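Local coordinates for protein glycosyl hyrolase, family 3 (Deinococcus radiodurans, PDB 3TEV) that probably hydrolyses O-glycosidic bonds, as a family 3 glycoside hydrolase built on a TIM-barrel domain, at residues I227-L232 with H236-S241; E308-P311 with A316-T319. All coordinates share one frame; numbering follows the deposited sequence.

Contact 1 of 2, residues I227-L232 with H236-S241; sequences IVYDAL and HPATLS
Ile227 O accepts a hydrogen bond from Ala238 N (2.9 Å, N-H...O angle 152°), which joins the two backbones where the chain returns after a short loop. The approach is closest at Val228 and Pro237, whose CA atoms lie 4.3 Å apart. In the TIM-barrel-type domain of this family 3 glycoside hydrolase, both segments belong to the connection that leads from barrel strand 221-224 to helix 242-252; strand 228-229 pairs in parallel with strand 196-197, and a 3-10 segment, 238-239, precedes the helix that Ser241 N-caps. The Ala238 N-H reaches Ile227 O from above the carbonyl plane, 37° out of it. On the same oxygen Pro237 CA makes a CA-H...O contact of 3.4 Å. Two residues farther along the first segment and two back on the second, a water accepts the Tyr229 N-H and donates to His236 O (2.6 Å), bridging two backbone groups that do not meet directly.

Val228 lays its two methyl branches along the backbone of His236 and Pro237. CG1 stands anti to its own backbone N (chi1 -177°) and lies near His236 O, while CG2 packs on Pro237 N and CA. The Tyr229 hydroxyl is hydrogen-bonded to Gly182 O, and CE2, next to the hydroxyl-bearing carbon, meets Ala238 CB obliquely at 4.5 Å.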
ATOM      1  N   ILE A 227      -9.519   6.700  -6.635  1.00 41.22           N
ATOM      2  CA  ILE A 227      -9.756   7.703  -7.667  1.00 41.18           C
ATOM      3  C   ILE A 227     -10.492   7.071  -8.837  1.00 40.37           C
ATOM      4  O   ILE A 227     -10.214   5.937  -9.203  1.00 39.68           O
ATOM      5  CB  ILE A 227      -8.412   8.301  -8.157  1.00 41.71           C
ATOM      6  CG1 ILE A 227      -7.659   8.947  -6.988  1.00 43.65           C
ATOM      7  CG2 ILE A 227      -8.619   9.307  -9.319  1.00 40.71           C
ATOM      8  CD1 ILE A 227      -6.163   9.130  -7.275  1.00 47.62           C
ATOM      9  N   VAL A 228     -11.434   7.810  -9.408  1.00 40.22           N
ATOM     10  CA  VAL A 228     -12.195   7.336 -10.554  1.00 40.59           C
ATOM     11  C   VAL A 228     -11.498   7.836 -11.824  1.00 41.36           C
ATOM     12  O   VAL A 228     -11.320   9.052 -11.997  1.00 41.48           O
ATOM     13  CB  VAL A 228     -13.701   7.813 -10.504  1.00 40.61           C
ATOM     14  CG1 VAL A 228     -14.493   7.248 -11.668  1.00 40.34           C
ATOM     15  CG2 VAL A 228     -14.370   7.407  -9.186  1.00 39.62           C
ATOM     16  N   TYR A 229     -11.079   6.908 -12.689  1.00 41.99           N
ATOM     17  CA  TYR A 229     -10.510   7.255 -14.012  1.00 43.10           C
ATOM     18  C   TYR A 229     -11.539   6.967 -15.099  1.00 44.58           C
ATOM     19  O   TYR A 229     -11.775   5.796 -15.419  1.00 45.07           O
ATOM     20  CB  TYR A 229      -9.220   6.477 -14.278  1.00 42.33           C
ATOM     21  CG  TYR A 229      -8.161   6.790 -13.258  1.00 43.08           C
ATOM     22  CD1 TYR A 229      -7.062   7.605 -13.562  1.00 42.94           C
ATOM     23  CD2 TYR A 229      -8.288   6.309 -11.960  1.00 44.25           C
ATOM     24  CE1 TYR A 229      -6.108   7.922 -12.580  1.00 44.07           C
ATOM     25  CE2 TYR A 229      -7.355   6.596 -10.998  1.00 45.10           C
ATOM     26  CZ  TYR A 229      -6.278   7.401 -11.296  1.00 45.08           C
ATOM     27  OH  TYR A 229      -5.382   7.639 -10.267  1.00 47.20           O
ATOM     28  N   ASP A 230     -12.152   8.025 -15.642  1.00 45.89           N
ATOM     29  CA  ASP A 230     -13.146   7.920 -16.718  1.00 47.96           C
ATOM     30  C   ASP A 230     -12.726   6.992 -17.865  1.00 48.30           C
ATOM     31  O   ASP A 230     -13.554   6.283 -18.441  1.00 49.00           O
ATOM     32  CB  ASP A 230     -13.446   9.298 -17.333  1.00 48.71           C
ATOM     33  CG  ASP A 230     -14.119  10.260 -16.367  1.00 50.82           C
ATOM     34  OD1 ASP A 230     -14.493   9.871 -15.247  1.00 52.44           O
ATOM     35  OD2 ASP A 230     -14.278  11.438 -16.741  1.00 55.01           O
ATOM     36  N   ALA A 231     -11.445   7.016 -18.210  1.00 48.05           N
ATOM     37  CA  ALA A 231     -10.973   6.296 -19.388  1.00 47.77           C
ATOM     38  C   ALA A 231     -10.774   4.810 -19.099  1.00 47.08           C
ATOM     39  O   ALA A 231     -10.620   4.040 -20.026  1.00 47.39           O
ATOM     40  CB  ALA A 231      -9.689   6.925 -19.933  1.00 47.17           C
ATOM     41  N   LEU A 232     -10.817   4.421 -17.824  1.00 46.29           N
ATOM     42  CA  LEU A 232     -10.564   3.040 -17.390  1.00 45.42           C
ATOM     43  C   LEU A 232     -11.808   2.362 -16.832  1.00 46.47           C
ATOM     44  O   LEU A 232     -12.091   1.200 -17.143  1.00 47.45           O
ATOM     45  CB  LEU A 232      -9.477   3.017 -16.317  1.00 44.09           C
ATOM     46  CG  LEU A 232      -8.106   3.595 -16.670  1.00 42.73           C
ATOM     47  CD1 LEU A 232      -7.129   3.442 -15.518  1.00 40.30           C
ATOM     48  CD2 LEU A 232      -7.551   2.938 -17.934  1.00 41.63           C
ATOM     49  N   HIS A 236     -16.345   3.141 -10.863  1.00 48.05           N
ATOM     50  CA  HIS A 236     -15.775   2.724  -9.580  1.00 45.76           C
ATOM     51  C   HIS A 236     -14.415   3.370  -9.353  1.00 42.82           C
ATOM     52  O   HIS A 236     -13.651   3.552 -10.306  1.00 43.27           O
ATOM     53  CB  HIS A 236     -15.628   1.196  -9.520  1.00 45.73           C
ATOM     54  CG  HIS A 236     -16.907   0.453  -9.743  1.00 48.33           C
ATOM     55  ND1 HIS A 236     -17.936   0.449  -8.826  1.00 50.17           N
ATOM     56  CD2 HIS A 236     -17.325  -0.313 -10.783  1.00 49.37           C
ATOM     57  CE1 HIS A 236     -18.934  -0.282  -9.293  1.00 51.17           C
ATOM     58  NE2 HIS A 236     -18.589  -0.753 -10.478  1.00 50.56           N
ATOM     59  N   PRO A 237     -14.101   3.722  -8.098  1.00 40.17           N
ATOM     60  CA  PRO A 237     -12.705   4.102  -7.813  1.00 38.31           C
ATOM     61  C   PRO A 237     -11.776   2.916  -8.089  1.00 37.09           C
ATOM     62  O   PRO A 237     -12.208   1.748  -7.995  1.00 36.55           O
ATOM     63  CB  PRO A 237     -12.712   4.421  -6.319  1.00 38.00           C
ATOM     64  CG  PRO A 237     -13.933   3.732  -5.774  1.00 38.68           C
ATOM     65  CD  PRO A 237     -14.941   3.668  -6.889  1.00 39.45           C
ATOM     66  N   ALA A 238     -10.516   3.200  -8.412  1.00 35.97           N
ATOM     67  CA  ALA A 238      -9.545   2.147  -8.741  1.00 35.07           C
ATOM     68  C   ALA A 238      -9.501   0.997  -7.719  1.00 34.92           C
ATOM     69  O   ALA A 238      -9.451  -0.191  -8.096  1.00 34.07           O
ATOM     70  CB  ALA A 238      -8.184   2.735  -8.931  1.00 34.78           C
ATOM     71  N   THR A 239      -9.563   1.352  -6.433  1.00 35.16           N
ATOM     72  CA  THR A 239      -9.478   0.383  -5.348  1.00 35.99           C
ATOM     73  C   THR A 239     -10.644  -0.604  -5.377  1.00 35.65           C
ATOM     74  O   THR A 239     -10.560  -1.683  -4.780  1.00 35.45           O
ATOM     75  CB  THR A 239      -9.501   1.094  -3.980  1.00 36.65           C
ATOM     76  OG1 THR A 239     -10.631   1.963  -3.960  1.00 41.87           O
ATOM     77  CG2 THR A 239      -8.298   1.985  -3.814  1.00 35.33           C
ATOM     78  N   LEU A 240     -11.734  -0.243  -6.054  1.00 35.42           N
ATOM     79  CA  LEU A 240     -12.917  -1.123  -6.108  1.00 35.35           C
ATOM     80  C   LEU A 240     -13.245  -1.555  -7.532  1.00 35.44           C
ATOM     81  O   LEU A 240     -14.363  -2.004  -7.810  1.00 36.35           O
ATOM     82  CB  LEU A 240     -14.136  -0.421  -5.490  1.00 35.16           C
ATOM     83  CG  LEU A 240     -13.997   0.118  -4.055  1.00 34.90           C
ATOM     84  CD1 LEU A 240     -15.216   0.972  -3.668  1.00 34.67           C
ATOM     85  CD2 LEU A 240     -13.735  -0.999  -3.004  1.00 33.20           C
ATOM     86  N   SER A 241     -12.285  -1.396  -8.432  1.00 34.91           N
ATOM     87  CA  SER A 241     -12.501  -1.609  -9.850  1.00 35.30           C
ATOM     88  C   SER A 241     -11.891  -2.918 -10.351  1.00 35.17           C
ATOM     89  O   SER A 241     -10.687  -3.018 -10.482  1.00 35.43           O
ATOM     90  CB  SER A 241     -11.898  -0.446 -10.637  1.00 35.34           C
ATOM     91  OG  SER A 241     -11.910  -0.729 -12.031  1.00 36.84           O
TER
HETATM   92  O   HOH W   1     -11.813   4.206 -12.078  1.00 37.57           O

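Contact 2 of 2, residues E308-P311 with A316-T319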
ATOM      1  N   GLU A 308     -17.483 -13.525   5.826  1.00 42.32           N
ATOM      2  CA  GLU A 308     -18.569 -14.088   5.001  1.00 44.08           C
ATOM      3  C   GLU A 308     -18.130 -14.346   3.560  1.00 42.85           C
ATOM      4  O   GLU A 308     -18.648 -15.244   2.898  1.00 43.61           O
ATOM      5  CB  GLU A 308     -19.779 -13.155   4.996  1.00 45.36           C
ATOM      6  CG  GLU A 308     -20.299 -12.834   6.377  1.00 52.05           C
ATOM      7  CD  GLU A 308     -20.769 -14.084   7.116  1.00 61.31           C
ATOM      8  OE1 GLU A 308     -21.336 -15.006   6.465  1.00 65.60           O
ATOM      9  OE2 GLU A 308     -20.560 -14.154   8.351  1.00 65.26           O
ATOM     10  N   TYR A 309     -17.168 -13.558   3.090  1.00 40.61           N
ATOM     11  CA  TYR A 309     -16.635 -13.668   1.735  1.00 38.74           C
ATOM     12  C   TYR A 309     -15.674 -14.855   1.581  1.00 37.69           C
ATOM     13  O   TYR A 309     -15.757 -15.631   0.643  1.00 37.74           O
ATOM     14  CB  TYR A 309     -15.958 -12.337   1.374  1.00 38.06           C
ATOM     15  CG  TYR A 309     -14.902 -12.388   0.290  1.00 37.63           C
ATOM     16  CD1 TYR A 309     -15.242 -12.579  -1.055  1.00 38.41           C
ATOM     17  CD2 TYR A 309     -13.557 -12.201   0.601  1.00 34.93           C
ATOM     18  CE1 TYR A 309     -14.256 -12.615  -2.046  1.00 37.00           C
ATOM     19  CE2 TYR A 309     -12.598 -12.213  -0.370  1.00 35.00           C
ATOM     20  CZ  TYR A 309     -12.943 -12.427  -1.686  1.00 36.10           C
ATOM     21  OH  TYR A 309     -11.943 -12.454  -2.637  1.00 37.00           O
ATOM     22  N   VAL A 310     -14.773 -14.988   2.530  1.00 36.95           N
ATOM     23  CA  VAL A 310     -13.691 -15.962   2.498  1.00 36.69           C
ATOM     24  C   VAL A 310     -14.096 -17.442   2.254  1.00 37.57           C
ATOM     25  O   VAL A 310     -13.477 -18.092   1.398  1.00 37.72           O
ATOM     26  CB  VAL A 310     -12.814 -15.773   3.768  1.00 36.44           C
ATOM     27  CG1 VAL A 310     -12.215 -17.050   4.228  1.00 35.98           C
ATOM     28  CG2 VAL A 310     -11.750 -14.711   3.508  1.00 35.44           C
ATOM     29  N   PRO A 311     -15.128 -17.969   2.971  1.00 38.32           N
ATOM     30  CA  PRO A 311     -15.501 -19.401   2.800  1.00 39.89           C
ATOM     31  C   PRO A 311     -15.976 -19.783   1.399  1.00 41.42           C
ATOM     32  O   PRO A 311     -15.819 -20.927   0.991  1.00 41.64           O
ATOM     33  CB  PRO A 311     -16.672 -19.607   3.791  1.00 39.34           C
ATOM     34  CG  PRO A 311     -16.577 -18.472   4.763  1.00 39.31           C
ATOM     35  CD  PRO A 311     -15.980 -17.304   3.974  1.00 38.01           C
ATOM     36  N   ALA A 316      -9.273 -18.310  -4.519  1.00 40.15           N
ATOM     37  CA  ALA A 316      -8.903 -16.937  -4.791  1.00 38.87           C
ATOM     38  C   ALA A 316      -8.167 -16.324  -3.593  1.00 37.90           C
ATOM     39  O   ALA A 316      -7.102 -15.705  -3.768  1.00 38.39           O
ATOM     40  CB  ALA A 316     -10.147 -16.110  -5.157  1.00 38.96           C
ATOM     41  N   VAL A 317      -8.689 -16.505  -2.380  1.00 36.31           N
ATOM     42  CA  VAL A 317      -8.023 -15.891  -1.227  1.00 35.66           C
ATOM     43  C   VAL A 317      -6.702 -16.593  -0.847  1.00 35.67           C
ATOM     44  O   VAL A 317      -5.798 -15.966  -0.267  1.00 34.96           O
ATOM     45  CB  VAL A 317      -8.944 -15.675   0.008  1.00 35.23           C
ATOM     46  CG1 VAL A 317     -10.083 -14.707  -0.340  1.00 35.04           C
ATOM     47  CG2 VAL A 317      -9.469 -16.996   0.547  1.00 34.44           C
ATOM     48  N   ALA A 318      -6.595 -17.874  -1.193  1.00 35.75           N
ATOM     49  CA  ALA A 318      -5.340 -18.610  -1.012  1.00 36.16           C
ATOM     50  C   ALA A 318      -4.236 -17.963  -1.846  1.00 36.21           C
ATOM     51  O   ALA A 318      -3.120 -17.754  -1.362  1.00 36.81           O
ATOM     52  CB  ALA A 318      -5.513 -20.137  -1.358  1.00 35.20           C
ATOM     53  N   THR A 319      -4.572 -17.620  -3.087  1.00 36.29           N
ATOM     54  CA  THR A 319      -3.651 -16.938  -3.995  1.00 36.63           C
ATOM     55  C   THR A 319      -3.238 -15.566  -3.406  1.00 36.02           C
ATOM     56  O   THR A 319      -2.059 -15.214  -3.402  1.00 37.05           O
ATOM     57  CB  THR A 319      -4.307 -16.749  -5.393  1.00 37.04           C
ATOM     58  OG1 THR A 319      -4.666 -18.027  -5.930  1.00 37.72           O
ATOM     59  CG2 THR A 319      -3.360 -16.040  -6.371  1.00 37.50           C
TER
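Val317 CG1 reaches the hydroxyl end of the Tyr309 ring, 3.5 Å from CE2 and 3.7 Å from OH. The methyl meets the ring obliquely, and the two side chains run past one another in opposite directions. From the residue after Tyr309, Val310 CG2 comes to the same methyl at 4.2 Å, its side chain crossing that of Val317 at about a right angle. One branch of a single valine thus touches both Tyr309 and Val310, and no hydrogen bond links the two segments.

The torsions account for this meeting. Val317 turns CG1 to the side opposite its carbonyl carbon (chi1 -62°), and its CB already points toward 308-311. Tyr309 starts off across the line of approach, but with CG roughly opposite its backbone N (chi1 157°) the ring swings its far end in beside the valine.

The backbones stay well apart: the nearest CA atoms, of Val310 and Val317, are 6.8 Å from each other. The contact closes the short connection between two consecutive helices, 296-309 and 314-330, within the TIM-barrel-type domain.

Farther out, the Tyr309 carbonyl oxygen accepts a hydrogen bond from Asn313 ND2, tying Tyr309 to the connection between the segments. The Tyr309 side chain also packs on Val280, Leu283 and Arg284 of helix 275-285. Leu21, in a loop near the N-terminus, touches both Val310 and Val317, and Val16 adds a further contact to Val317.

In the fold
Both contacts are short-range closures around a turn, and the residues that touch are mostly buried in contact 1 and all buried in contact 2. They share no segment and do not touch: their centres are 23 Å apart and their nearest atoms about 11 Å. Contact 1 lies in a strand-to-helix connection of the barrel and relies on backbone polar groups, one direct bond and one water bridge, with modest apolar packing. Between its two segments contact 2 has no hydrogen bond and rests on side-chain packing of a tyrosine and two valines. Helix 275-285 borders both, taking His236 and Leu240 from contact 1 and Tyr309 from contact 2.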